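Local coordinates for tautomerase domain-containing protein (Gammaproteobacteria bacterium SG8_31, PDB 7M59) that is of unknown function but belongs to the tautomerase family of the MIF clan and forms an assembly of six small subunits, at residues V2-I7 / L41-P46; Q9-E14 / P58-D63. All coordinates share one frame; numbering follows the deposited sequence.

Contact 1 (V2-I7 / L41-P46); sequences VIQCDI and LIRETP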
loop_
_atom_site.group_PDB
_atom_site.type_symbol
_atom_site.label_atom_id
_atom_site.label_comp_id
_atom_site.label_asym_id
_atom_site.label_seq_id
_atom_site.Cartn_x
_atom_site.Cartn_y
_atom_site.Cartn_z
ATOM N N VAL A 2 -7.737 -7.501 -2.327
ATOM C CA VAL A 2 -6.300 -7.454 -2.572
ATOM C C VAL A 2 -5.599 -7.732 -1.251
ATOM O O VAL A 2 -5.910 -7.095 -0.238
ATOM C CB VAL A 2 -5.873 -6.094 -3.151
ATOM C CG1 VAL A 2 -4.349 -6.060 -3.384
ATOM C CG2 VAL A 2 -6.620 -5.819 -4.450
ATOM N N ILE A 3 -4.674 -8.693 -1.258
ATOM C CA ILE A 3 -3.875 -9.037 -0.081
ATOM C C ILE A 3 -2.424 -8.761 -0.439
ATOM O O ILE A 3 -1.839 -9.488 -1.250
ATOM C CB ILE A 3 -4.050 -10.503 0.355
ATOM C CG1 ILE A 3 -5.526 -10.952 0.292
ATOM C CG2 ILE A 3 -3.438 -10.710 1.754
ATOM C CD1 ILE A 3 -6.438 -10.244 1.300
ATOM N N GLN A 4 -1.850 -7.703 0.130
ATOM C CA GLN A 4 -0.453 -7.361 -0.109
ATOM C C GLN A 4 0.386 -7.922 1.024
ATOM O O GLN A 4 0.050 -7.737 2.197
ATOM C CB GLN A 4 -0.244 -5.852 -0.207
ATOM C CG GLN A 4 -0.960 -5.223 -1.388
ATOM C CD GLN A 4 -0.938 -3.717 -1.301
ATOM O OE1 GLN A 4 0.047 -3.071 -1.685
ATOM N NE2 GLN A 4 -2.018 -3.140 -0.781
ATOM N N CYS A 5 1.476 -8.588 0.671
ATOM C CA CYS A 5 2.333 -9.273 1.637
ATOM C C CYS A 5 3.739 -8.717 1.490
ATOM O O CYS A 5 4.437 -9.049 0.529
ATOM C CB CYS A 5 2.328 -10.782 1.400
ATOM S SG CYS A 5 0.693 -11.505 1.315
ATOM N N ASP A 6 4.152 -7.856 2.419
ATOM C CA ASP A 6 5.519 -7.338 2.434
ATOM C C ASP A 6 6.330 -8.208 3.383
ATOM O O ASP A 6 6.217 -8.085 4.611
ATOM C CB ASP A 6 5.553 -5.876 2.854
ATOM C CG ASP A 6 5.119 -4.943 1.744
ATOM O OD1 ASP A 6 5.960 -4.614 0.871
ATOM O OD2 ASP A 6 3.946 -4.537 1.769
ATOM N N ILE A 7 7.155 -9.084 2.808
ATOM C CA ILE A 7 7.896 -10.085 3.564
ATOM C C ILE A 7 9.390 -9.870 3.362
ATOM O O ILE A 7 9.831 -9.199 2.427
ATOM C CB ILE A 7 7.486 -11.516 3.158
ATOM C CG1 ILE A 7 7.987 -11.837 1.744
ATOM C CG2 ILE A 7 5.973 -11.674 3.251
ATOM C CD1 ILE A 7 7.672 -13.287 1.302
ATOM N N LEU A 41 -0.463 -10.333 -3.632
ATOM C CA LEU A 41 0.719 -9.692 -4.186
ATOM C C LEU A 41 1.831 -9.775 -3.154
ATOM O O LEU A 41 1.631 -9.387 -2.001
ATOM C CB LEU A 41 0.420 -8.233 -4.548
ATOM C CG LEU A 41 1.638 -7.432 -4.990
ATOM C CD1 LEU A 41 2.098 -7.930 -6.362
ATOM C CD2 LEU A 41 1.258 -5.973 -5.041
ATOM N N ILE A 42 2.993 -10.291 -3.559
ATOM C CA ILE A 42 4.125 -10.490 -2.662
ATOM C C ILE A 42 5.230 -9.513 -3.040
ATOM O O ILE A 42 5.597 -9.404 -4.218
ATOM C CB ILE A 42 4.651 -11.933 -2.727
ATOM C CG1 ILE A 42 3.551 -12.922 -2.329
ATOM C CG2 ILE A 42 5.880 -12.075 -1.833
ATOM C CD1 ILE A 42 3.884 -14.375 -2.697
ATOM N N ARG A 43 5.765 -8.810 -2.047
ATOM C CA ARG A 43 6.935 -7.960 -2.232
ATOM C C ARG A 43 7.985 -8.346 -1.204
ATOM O O ARG A 43 7.664 -8.498 -0.022
ATOM C CB ARG A 43 6.581 -6.473 -2.070
ATOM C CG ARG A 43 5.724 -5.907 -3.196
ATOM C CD ARG A 43 5.464 -4.402 -2.984
ATOM N NE ARG A 43 4.652 -4.181 -1.787
ATOM C CZ ARG A 43 3.357 -3.862 -1.792
ATOM N NH1 ARG A 43 2.690 -3.682 -2.938
ATOM N NH2 ARG A 43 2.718 -3.710 -0.637
ATOM N N GLU A 44 9.235 -8.487 -1.647
ATOM C CA GLU A 44 10.349 -8.815 -0.763
ATOM C C GLU A 44 11.209 -7.592 -0.496
ATOM O O GLU A 44 11.443 -6.773 -1.392
ATOM C CB GLU A 44 11.234 -9.904 -1.371
ATOM C CG GLU A 44 10.554 -11.229 -1.543
ATOM C CD GLU A 44 11.404 -12.191 -2.355
ATOM O OE1 GLU A 44 11.842 -11.820 -3.467
ATOM O OE2 GLU A 44 11.653 -13.302 -1.862
ATOM N N THR A 45 11.714 -7.503 0.728
ATOM C CA THR A 45 12.610 -6.446 1.163
ATOM C C THR A 45 13.669 -7.036 2.077
ATOM O O THR A 45 13.466 -8.100 2.674
ATOM C CB THR A 45 11.861 -5.318 1.895
ATOM O OG1 THR A 45 10.810 -5.871 2.701
ATOM C CG2 THR A 45 11.289 -4.324 0.894
ATOM N N PRO A 46 14.811 -6.367 2.216
ATOM C CA PRO A 46 15.780 -6.789 3.228
ATOM C C PRO A 46 15.195 -6.654 4.625
ATOM O O PRO A 46 14.310 -5.831 4.884
ATOM C CB PRO A 46 16.956 -5.825 3.025
ATOM C CG PRO A 46 16.776 -5.248 1.685
ATOM C CD PRO A 46 15.302 -5.225 1.421
HETATM O O HOH W 1 8.357 -5.859 1.065
#
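R43 reaches across the sheet to D6 and Q4 of the neighbouring strand and holds both along the edge of its guanidinium. D6 is gripped side-on: R43 NE donates to D6 OD1 almost straight, and R43 NH2 forms a salt bridge with D6 OD2 at 2.8 Å. Both carboxylate oxygens are met on the syn side. The R43 chain runs out extended and then bends at chi3 (-66°), turning NE toward the aspartate. Q4 is held end-on, its OE1 taking R43 NH1 at 3.0 Å and R43 NH2 at 2.9 Å. Its amide stands at 87° to the guanidinium. NH1 approaches OE1 in the carbonyl plane, whereas NH2 comes from above it. R43 NH1 also makes a salt bridge with D6 of the third subunit.

The two strands are parallel neighbours in a beta-alpha-beta unit, joined in sequence by helix 13-31. The sheet runs on across interfaces: strand 2-7 pairs antiparallel with a strand of the second subunit, L41 with one of the third. L41 uses both its N and its O on strand 2-7: N donates to I3 O, and O accepts from C5 N at 2.8 Å. The alternation continues from R43 N to C5 O and from I7 N to R43 O, before T45 N closes on I7 O at 3.1 Å.

I7 and I42 share the other face with C5. A chi1 of 70° puts I7 CG1 in the crowded position between backbone N and carbonyl carbon, beside R43 O, and I7 CD1 packs on I42 CG2 at 3.8 Å. M19 of the helix touches C5 and I42. Beyond R43, a water donates to D6 OD1, donates weakly to R43 O and is hydrogen-bonded to T45 OG1, which also bonds to H50.

Contact 2 (Q9-E14 / P58-D63); sequences QGRTAE and PEYTGD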
loop_
_atom_site.group_PDB
_atom_site.type_symbol
_atom_site.label_atom_id
_atom_site.label_comp_id
_atom_site.label_asym_id
_atom_site.label_seq_id
_atom_site.Cartn_x
_atom_site.Cartn_y
_atom_site.Cartn_z
ATOM N N GLN A 9 13.124 -10.904 2.281
ATOM C CA GLN A 9 13.711 -11.706 1.216
ATOM C C GLN A 9 14.348 -12.973 1.786
ATOM O O GLN A 9 14.678 -13.053 2.969
ATOM C CB GLN A 9 14.773 -10.891 0.472
ATOM C CG GLN A 9 15.914 -10.469 1.390
ATOM C CD GLN A 9 16.852 -9.442 0.775
ATOM O OE1 GLN A 9 16.565 -8.864 -0.273
ATOM N NE2 GLN A 9 17.983 -9.210 1.433
ATOM N N GLY A 10 14.524 -13.973 0.923
ATOM C CA GLY A 10 15.254 -15.180 1.292
ATOM C C GLY A 10 14.451 -16.461 1.251
ATOM O O GLY A 10 15.036 -17.546 1.423
ATOM N N ARG A 11 13.140 -16.397 1.044
ATOM C CA ARG A 11 12.333 -17.600 0.927
ATOM C C ARG A 11 12.443 -18.186 -0.477
ATOM O O ARG A 11 12.726 -17.489 -1.455
ATOM C CB ARG A 11 10.868 -17.300 1.241
ATOM C CG ARG A 11 10.506 -17.364 2.713
ATOM C CD ARG A 11 10.898 -16.092 3.444
ATOM N NE ARG A 11 10.502 -16.170 4.845
ATOM C CZ ARG A 11 10.370 -15.121 5.645
ATOM N NH1 ARG A 11 10.592 -13.894 5.183
ATOM N NH2 ARG A 11 9.995 -15.298 6.907
ATOM N N THR A 12 12.191 -19.492 -0.570
ATOM C CA THR A 12 12.177 -20.161 -1.860
ATOM C C THR A 12 10.895 -19.842 -2.618
ATOM O O THR A 12 9.893 -19.404 -2.043
ATOM C CB THR A 12 12.293 -21.679 -1.689
ATOM O OG1 THR A 12 11.067 -22.189 -1.147
ATOM C CG2 THR A 12 13.444 -22.031 -0.763
ATOM N N ALA A 13 10.930 -20.087 -3.931
ATOM C CA ALA A 13 9.721 -19.955 -4.738
ATOM C C ALA A 13 8.595 -20.826 -4.195
ATOM O O ALA A 13 7.420 -20.441 -4.240
ATOM C CB ALA A 13 10.020 -20.313 -6.196
ATOM N N GLU A 14 8.937 -22.004 -3.669
ATOM C CA GLU A 14 7.916 -22.911 -3.163
ATOM C C GLU A 14 7.271 -22.371 -1.892
ATOM O O GLU A 14 6.055 -22.500 -1.707
ATOM C CB GLU A 14 8.524 -24.295 -2.914
ATOM C CG GLU A 14 8.932 -25.040 -4.185
ATOM C CD GLU A 14 10.158 -24.445 -4.866
ATOM O OE1 GLU A 14 10.268 -24.571 -6.105
ATOM O OE2 GLU A 14 11.003 -23.842 -4.170
ATOM N N PRO A 58 16.005 -9.097 11.637
ATOM C CA PRO A 58 17.148 -9.787 11.034
ATOM C C PRO A 58 16.817 -10.293 9.638
ATOM O O PRO A 58 15.658 -10.365 9.223
ATOM C CB PRO A 58 17.411 -10.946 12.002
ATOM C CG PRO A 58 16.087 -11.220 12.620
ATOM C CD PRO A 58 15.410 -9.874 12.738
ATOM N N GLU A 59 17.870 -10.635 8.901
ATOM C CA GLU A 59 17.698 -11.278 7.607
ATOM C C GLU A 59 17.128 -12.678 7.778
ATOM O O GLU A 59 17.481 -13.398 8.718
ATOM C CB GLU A 59 19.032 -11.364 6.865
ATOM C CG GLU A 59 19.501 -10.056 6.299
ATOM C CD GLU A 59 18.587 -9.569 5.195
ATOM O OE1 GLU A 59 18.341 -10.337 4.232
ATOM O OE2 GLU A 59 18.121 -8.430 5.304
ATOM N N TYR A 60 16.241 -13.065 6.866
ATOM C CA TYR A 60 15.754 -14.434 6.808
ATOM C C TYR A 60 16.720 -15.287 5.993
ATOM O O TYR A 60 17.052 -14.943 4.853
ATOM C CB TYR A 60 14.354 -14.502 6.194
ATOM C CG TYR A 60 13.846 -15.912 6.079
ATOM C CD1 TYR A 60 14.061 -16.657 4.926
ATOM C CD2 TYR A 60 13.175 -16.515 7.141
ATOM C CE1 TYR A 60 13.615 -17.946 4.826
ATOM C CE2 TYR A 60 12.720 -17.808 7.042
ATOM C CZ TYR A 60 12.944 -18.518 5.888
ATOM O OH TYR A 60 12.497 -19.807 5.775
ATOM N N THR A 61 17.145 -16.420 6.565
ATOM C CA THR A 61 18.074 -17.322 5.892
ATOM C C THR A 61 17.535 -18.727 5.655
ATOM O O THR A 61 18.136 -19.471 4.868
ATOM C CB THR A 61 19.380 -17.444 6.693
ATOM O OG1 THR A 61 19.077 -17.864 8.030
ATOM C CG2 THR A 61 20.106 -16.113 6.742
ATOM N N GLY A 62 16.439 -19.118 6.300
ATOM C CA GLY A 62 15.999 -20.494 6.292
ATOM C C GLY A 62 16.677 -21.362 7.328
ATOM O O GLY A 62 16.176 -22.457 7.618
ATOM N N ASP A 63 17.789 -20.900 7.901
ATOM C CA ASP A 63 18.504 -21.562 8.983
ATOM C C ASP A 63 18.185 -20.904 10.318
ATOM O O ASP A 63 17.691 -19.778 10.385
ATOM C CB ASP A 63 20.017 -21.500 8.759
ATOM C CG ASP A 63 20.429 -22.039 7.426
ATOM O OD1 ASP A 63 19.686 -22.878 6.876
ATOM O OD2 ASP A 63 21.499 -21.630 6.939
HETATM O O HOH W 2 15.688 -11.210 4.759
HETATM O O HOH W 3 17.932 -17.795 2.180
#
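G10 and Y60 bring the two irregular backbones nearest, with their CA atoms 5.6 Å apart; G10, with a positive phi of 118°, has no side chain, which leaves room for the carbonyl of Y60 close beside it. From there the Y60 side chain heads for the other segment, CG anti to the backbone N, and lays its ring against R11. The guanidinium lies flat on that ring, planes 16° apart, in a cation-pi stack with R11 CZ 3.7 Å from the Y60 ring centroid. R11 NE sits over the middle of the Y60 ring, and R11 NH2 lies 3.4 Å from Y60 CD2. R11 CD comes over the CD1 and CE1 side, adding a CH-pi contact. The opposite face of the ring is met by the backbone N of G62, toward its rim, and G10 O lies at the edge in plane.

A second link is polar: Q9 NE2 donates to E59 OE1 at 3.0 Å, amide and carboxylate planes turned 70° apart. A water donates to Q9 O at 2.8 Å and weakly to E59 OE1, and accepts from Y60 N, while E59 OE2 takes the backbone N of G47. Another water spans G10 O and T61 O.

Around the stack, R11 NH1 bonds to R8 O and R11 NE to I31 O of the second subunit, two bonds consistent with holding the guanidinium flat over Y60. Residues 9-12 lead from strand 2-8 into helix 13-31, with T12 as its N-cap; the tail 58-63, following strand 55-56, lies against this connection, with Y60 OH bonded to Q15 of the helix.

Contact 1 is the buried one, its centre about 5 Å from that of the chain, and pairs two regular strands; contact 2 is at the surface, its centre about 12 Å from that of the chain, between irregular segments. The contact centres are about 13 Å apart, yet they touch: Q9 N lies 2.9 Å from T45 O, a probable hydrogen bond, and P46 packs against Q9 and E59. Each contains one arginine used in a different way. In contact 1, R43 spends its edge on a carboxylate and an amide, and direct backbone bonds dominate. In contact 2, R11 offers its face to an aromatic ring, and two waters bridge the segments beside one direct hydrogen bond. Both contacts also meet the second subunit.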